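Local coordinates for NmrA family protein (Shigella flexneri 2a, PDB 3QVO), which is of unknown function but probably binds NAD(P), as expected of a Rossmann-fold protein of the NmrA family, at residues A110-A114 against C115-R119; A59-H62 against K63-T67; I144-P147 against L148-F151. All blocks are in the same frame, centred on the assembly; numbering follows the deposited sequence.

Interaction 1: residues A110-A114 against C115-R119; sequences AAMKA and CDVKR. With MNB (5-mercapto-2-nitro-benzoic acid), chain B.
A Schellman motif ends helix 101-114, with Met112 and Lys113 on the helix side and Asp116 and Val117 on the other. Val117 N donates to Met112 O at 2.9 Å, and the bond is nearly straight at 163°. Inside this loop, Asp116 N reaches Lys113 O at 3.4 Å, a weak bond. Asp116 takes a positive phi, which turns the backbone out of the helix. One residue earlier, Cys115 N still makes the helical bond to Ala111 O, at 2.9 Å.

The turn leads into strand 119-123. It is thus a helix-to-strand link of the Rossmann fold. The apolar side is made by Met112, a selenomethionine. Its chain bends at chi3 (56°) and brings CE against the backbone at Lys118, as that backbone leaves the turn. Met112 CE lies 3.5 Å from Lys118 C and 4.0 Å from Val117 CG1. Met86 of helix 79-86 and Val92 of strand 91-95 touch both Met112 and Val117. On the solvent side, Lys118 NZ pairs with Asp116 OD1 at 3.4 Å, a salt bridge across the end of the turn.

Cys115 carries a bound 5-mercapto-2-nitro-benzoic acid. Cys115 SG is joined to S5 of the ligand by a mixed disulfide of 2.0 Å. The first torsion of Cys115 (chi1 -59°) turns SG away from the carbonyl carbon and sets the direction in which the disulfide leaves the helix end. Lys83 and Gln87 complete the pocket around the ligand.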
# COMPACT_ATOMS: atom_id res chain seq x y z
N ALA A 110 5.74 14.42 -2.22
CA ALA A 110 6.17 15.50 -3.10
C ALA A 110 5.59 15.34 -4.51
O ALA A 110 5.11 16.29 -5.07
CB ALA A 110 7.66 15.53 -3.18
N ALA A 111 5.66 14.15 -5.07
CA ALA A 111 5.13 13.91 -6.41
C ALA A 111 3.59 14.05 -6.41
O ALA A 111 3.01 14.68 -7.30
CB ALA A 111 5.55 12.51 -6.92
N MSE A 112 2.93 13.47 -5.45
CA MSE A 112 1.48 13.69 -5.33
C MSE A 112 1.17 15.20 -5.29
O MSE A 112 0.32 15.67 -6.03
CB MSE A 112 0.94 13.02 -4.10
CG MSE A 112 1.06 11.53 -4.18
SE MSE A 112 0.33 10.55 -2.75
CE MSE A 112 -1.49 11.24 -2.84
N LYS A 113 1.90 15.96 -4.47
CA LYS A 113 1.62 17.37 -4.31
C LYS A 113 1.89 18.13 -5.58
O LYS A 113 1.08 18.97 -5.98
CB LYS A 113 2.40 17.94 -3.17
CG LYS A 113 1.81 17.59 -1.82
CD LYS A 113 2.55 18.27 -0.69
CE LYS A 113 1.90 17.96 0.68
NZ LYS A 113 2.70 18.56 1.78
N ALA A 114 3.00 17.80 -6.26
CA ALA A 114 3.33 18.41 -7.51
C ALA A 114 2.24 18.13 -8.54
O ALA A 114 1.96 18.98 -9.37
CB ALA A 114 4.72 17.93 -8.07
N CYS A 115 1.70 16.92 -8.55
CA CYS A 115 0.74 16.55 -9.60
C CYS A 115 -0.74 16.69 -9.17
O CYS A 115 -1.63 16.24 -9.88
CB CYS A 115 0.97 15.15 -10.03
SG CYS A 115 2.62 14.84 -10.67
N ASP A 116 -1.00 17.34 -8.05
CA ASP A 116 -2.35 17.60 -7.60
C ASP A 116 -3.14 16.31 -7.32
O ASP A 116 -4.32 16.29 -7.51
CB ASP A 116 -3.06 18.51 -8.60
CG ASP A 116 -4.27 19.21 -8.01
OD1 ASP A 116 -4.36 19.40 -6.77
OD2 ASP A 116 -5.19 19.55 -8.79
N VAL A 117 -2.47 15.27 -6.84
CA VAL A 117 -3.10 14.02 -6.43
C VAL A 117 -3.20 14.02 -4.93
O VAL A 117 -2.23 14.40 -4.27
CB VAL A 117 -2.23 12.85 -6.86
CG1 VAL A 117 -2.91 11.54 -6.55
CG2 VAL A 117 -1.88 12.99 -8.40
N LYS A 118 -4.35 13.61 -4.38
CA LYS A 118 -4.63 13.69 -2.95
C LYS A 118 -4.70 12.36 -2.19
O LYS A 118 -4.45 12.35 -0.98
CB LYS A 118 -5.98 14.38 -2.75
CG LYS A 118 -6.01 15.86 -3.07
CD LYS A 118 -7.43 16.42 -3.00
CE LYS A 118 -7.43 17.97 -3.19
NZ LYS A 118 -6.70 18.41 -4.45
N ARG A 119 -5.15 11.29 -2.84
CA ARG A 119 -5.55 10.06 -2.15
C ARG A 119 -4.47 9.00 -2.18
O ARG A 119 -4.10 8.52 -3.27
CB ARG A 119 -6.84 9.50 -2.75
CG ARG A 119 -7.47 8.42 -1.89
CD ARG A 119 -8.09 8.97 -0.64
NE ARG A 119 -8.74 7.92 0.14
CZ ARG A 119 -8.17 7.22 1.11
NH1 ARG A 119 -8.88 6.31 1.72
NH2 ARG A 119 -6.93 7.44 1.50
C6 MNB B . 2.76 17.95 -13.76
C1 MNB B . 3.51 19.06 -14.08
C2 MNB B . 4.78 19.26 -13.51
C3 MNB B . 5.30 18.33 -12.57
C4 MNB B . 4.54 17.23 -12.25
C5 MNB B . 3.28 17.05 -12.85
S5 MNB B . 2.29 15.60 -12.51
C10 MNB B . 2.86 20.00 -15.10
O12 MNB B . 1.90 20.76 -14.69
O11 MNB B . 3.33 19.89 -16.27
N7 MNB B . 5.53 20.34 -13.83
O9 MNB B . 6.87 20.48 -13.33
O8 MNB B . 5.05 21.30 -14.67

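Interaction 2: residues A59-H62 against K63-T67; sequences AKIH and KPYPT
Ile61 and Tyr65 meet across an exposed loop of the Rossmann fold, between the paired parallel strands 49-55 and 69-73. The apolar contact is small. Ile61 CG2 lies 4.2 Å from Tyr65 CE1, and the two side chains approach at a slant. Both also touch Ile71 of strand 69-73, so the inner side of the loop rests on the sheet. Ile61 is buried, while His62, Lys63 and Pro64 lie exposed at the bend.

The carbonyl contacts are with the edge of the ring. Ile61 O sits in the plane of the Tyr65 ring, at its edge, 3.2 Å from Tyr65 CE1. His62 O is also near that plane, 4.0 Å from Tyr65 CD1. These are contacts with ring carbons, with the oxygens facing the C-H edge of the tyrosine.

The backbone makes the bend with a cis peptide between Lys63 and Pro64. Beyond it, Pro66 O accepts a bond from Ser69 OG at the start of strand 69-73.

The last contact is over the ring. The Lys63 chain bends at chi3 (95°), and Lys63 CE lies 3.6 Å above the plane of the Tyr65 ring, nearer the ring's border than its centre.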
# COMPACT_ATOMS: atom_id res chain seq x y z
N ALA A 59 9.65 -6.72 -15.83
CA ALA A 59 9.65 -8.04 -16.45
C ALA A 59 9.45 -9.16 -15.43
O ALA A 59 9.39 -10.32 -15.80
CB ALA A 59 10.92 -8.27 -17.25
N LYS A 60 9.34 -8.82 -14.15
CA LYS A 60 8.98 -9.76 -13.12
C LYS A 60 7.65 -9.35 -12.50
O LYS A 60 7.40 -9.62 -11.33
CB LYS A 60 10.10 -9.83 -12.05
CG LYS A 60 11.47 -10.28 -12.64
CD LYS A 60 12.67 -10.15 -11.68
CE LYS A 60 13.97 -10.69 -12.33
NZ LYS A 60 14.91 -11.39 -11.39
N ILE A 61 6.81 -8.67 -13.28
CA ILE A 61 5.39 -8.57 -12.96
C ILE A 61 4.69 -9.80 -13.55
O ILE A 61 4.74 -10.02 -14.78
CB ILE A 61 4.74 -7.29 -13.50
CG1 ILE A 61 5.28 -6.07 -12.72
CG2 ILE A 61 3.25 -7.37 -13.38
CD1 ILE A 61 4.78 -4.74 -13.24
N HIS A 62 4.05 -10.58 -12.66
CA HIS A 62 3.30 -11.82 -13.00
C HIS A 62 2.29 -11.57 -14.11
O HIS A 62 1.59 -10.57 -14.09
CB HIS A 62 2.48 -12.34 -11.81
CG HIS A 62 3.22 -13.25 -10.87
ND1 HIS A 62 4.19 -12.79 -10.01
CD2 HIS A 62 3.05 -14.56 -10.60
CE1 HIS A 62 4.63 -13.80 -9.27
NE2 HIS A 62 3.95 -14.89 -9.60
N LYS A 63 2.19 -12.55 -15.00
CA LYS A 63 1.34 -12.47 -16.20
C LYS A 63 -0.11 -13.05 -16.00
O LYS A 63 -0.49 -13.43 -14.86
CB LYS A 63 2.07 -13.22 -17.33
CG LYS A 63 3.39 -12.55 -17.75
CD LYS A 63 3.83 -12.95 -19.17
CE LYS A 63 3.36 -11.91 -20.21
NZ LYS A 63 3.80 -12.26 -21.60
N PRO A 64 -0.96 -13.01 -17.08
CA PRO A 64 -0.83 -12.03 -18.18
C PRO A 64 -1.18 -10.66 -17.64
O PRO A 64 -1.54 -10.50 -16.46
CB PRO A 64 -1.85 -12.49 -19.24
CG PRO A 64 -2.06 -13.96 -18.96
CD PRO A 64 -1.92 -14.08 -17.43
N TYR A 65 -1.02 -9.67 -18.49
CA TYR A 65 -1.05 -8.32 -18.01
C TYR A 65 -2.45 -7.88 -18.29
O TYR A 65 -2.87 -7.92 -19.44
CB TYR A 65 -0.02 -7.45 -18.76
CG TYR A 65 1.43 -7.92 -18.65
CD1 TYR A 65 1.93 -8.40 -17.43
CD2 TYR A 65 2.30 -7.87 -19.75
CE1 TYR A 65 3.24 -8.81 -17.31
CE2 TYR A 65 3.64 -8.29 -19.64
CZ TYR A 65 4.09 -8.77 -18.40
OH TYR A 65 5.40 -9.20 -18.22
N PRO A 66 -3.18 -7.46 -17.27
CA PRO A 66 -4.55 -7.04 -17.49
C PRO A 66 -4.67 -5.95 -18.53
O PRO A 66 -3.76 -5.14 -18.68
CB PRO A 66 -4.99 -6.48 -16.13
CG PRO A 66 -3.86 -6.68 -15.20
CD PRO A 66 -2.66 -7.06 -15.95
N THR A 67 -5.81 -5.90 -19.22
CA THR A 67 -5.98 -4.99 -20.34
C THR A 67 -6.16 -3.57 -19.88
O THR A 67 -5.91 -2.64 -20.64
CB THR A 67 -7.20 -5.42 -21.24
OG1 THR A 67 -8.41 -5.25 -20.50
CG2 THR A 67 -7.04 -6.86 -21.65

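Interaction 3: residues I144-P147 against L148-F151; sequences IGEP and LKPF
Leu148 folds back over Ile144 and Gly145 and has the most surface buried here. Leu148 CD2 lies 3.3 Å from Ile144 CA, close to the backbone rather than to the isoleucine side chain. Leu148 CB is 3.3 Å from Gly145 O. With chi1 at -82°, CG stands anti to the carbonyl carbon, and the branch leads back along the incoming chain. Leu148 N donates to the same Gly145 O at 3.2 Å. That donor sits above the carbonyl plane, 50° out of it. Gly145 has a positive phi, a backbone shape that suits glycine.

This is the lead into helix 149-159 of the Rossmann fold, just after residues 128-143, which are not modelled. The chain winds in by bonds from residue i+3 to residue i. In the second of them, Lys149 N donates to Glu146 O at 2.8 Å and 165°.

Pro147 is second in buried surface. Pro147 O is met by carbon atoms: Pro150 CD and Phe151 CD1 each lie 3.7 Å from it. Pro150 has no N-H to give to a carbonyl of the turn before. Pro150 CD also lies 3.7 Å from Glu146 O. Leu148 and Phe151 both touch Leu126, and Pro150 and Phe151 reach Asp102 and Leu101, respectively, of helix 101-114.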
# COMPACT_ATOMS: atom_id res chain seq x y z
N ILE A 144 9.65 -3.61 17.21
CA ILE A 144 10.52 -2.53 17.74
C ILE A 144 12.02 -2.72 17.38
O ILE A 144 12.44 -3.83 17.01
CB ILE A 144 10.31 -2.31 19.30
CG1 ILE A 144 11.19 -3.26 20.14
CG2 ILE A 144 8.81 -2.43 19.66
CD1 ILE A 144 10.79 -3.35 21.60
N GLY A 145 12.79 -1.63 17.46
CA GLY A 145 14.23 -1.60 17.08
C GLY A 145 14.56 -0.48 16.07
O GLY A 145 13.66 0.19 15.58
N GLU A 146 15.85 -0.31 15.76
CA GLU A 146 16.34 0.80 14.91
C GLU A 146 15.83 0.80 13.45
O GLU A 146 15.45 1.86 12.93
CB GLU A 146 17.88 0.87 14.96
CG GLU A 146 18.47 1.09 16.37
CD GLU A 146 18.57 2.57 16.82
OE1 GLU A 146 17.99 3.47 16.17
OE2 GLU A 146 19.25 2.82 17.85
N PRO A 147 15.79 -0.37 12.77
CA PRO A 147 15.17 -0.45 11.42
C PRO A 147 13.71 -0.03 11.34
O PRO A 147 13.17 0.12 10.23
CB PRO A 147 15.29 -1.93 11.04
CG PRO A 147 15.86 -2.65 12.25
CD PRO A 147 16.57 -1.59 13.06
N LEU A 148 13.04 0.14 12.49
CA LEU A 148 11.72 0.77 12.49
C LEU A 148 11.78 2.31 12.35
O LEU A 148 10.75 2.91 12.05
CB LEU A 148 10.92 0.39 13.74
CG LEU A 148 10.19 -0.96 13.70
CD1 LEU A 148 11.19 -2.14 13.60
CD2 LEU A 148 9.31 -1.12 14.96
N LYS A 149 12.94 2.95 12.59
CA LYS A 149 12.97 4.42 12.55
C LYS A 149 12.52 5.00 11.18
O LYS A 149 11.72 5.90 11.17
CB LYS A 149 14.31 5.01 13.01
CG LYS A 149 14.35 5.45 14.54
CD LYS A 149 13.06 6.22 15.08
CE LYS A 149 12.76 7.58 14.34
NZ LYS A 149 11.38 8.15 14.57
N PRO A 150 13.02 4.46 10.06
CA PRO A 150 12.54 4.93 8.77
C PRO A 150 11.05 4.73 8.59
O PRO A 150 10.39 5.59 8.06
CB PRO A 150 13.32 4.07 7.77
CG PRO A 150 14.51 3.69 8.46
CD PRO A 150 14.21 3.62 9.91
N PHE A 151 10.53 3.62 9.07
CA PHE A 151 9.11 3.37 9.01
C PHE A 151 8.35 4.39 9.80
O PHE A 151 7.28 4.85 9.35
CB PHE A 151 8.76 1.98 9.52
CG PHE A 151 8.98 0.91 8.51
CD1 PHE A 151 10.24 0.68 7.98
CD2 PHE A 151 7.95 0.12 8.10
CE1 PHE A 151 10.45 -0.32 7.02
CE2 PHE A 151 8.16 -0.89 7.16
CZ PHE A 151 9.41 -1.10 6.62

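Overall arrangement
From the N terminus, interaction 2 comes first. It closes a bend within the loop that joins strand 49-55 to strand 69-73. Interaction 1 follows, where helix 101-114 turns into strand 119-123. Interaction 3 comes last, after the unmodelled residues 128-143, at the entry to helix 149-159. The three are in series, and none nests in or crosses another. None touches another; interactions 1 and 3 come nearest, about 14 Å between nearest atoms. They are still related through helix 101-114: interaction 1 ends it, and residues of interaction 3 pack on its start. Interactions 2 and 3 lie on opposite sides of the chain's centre.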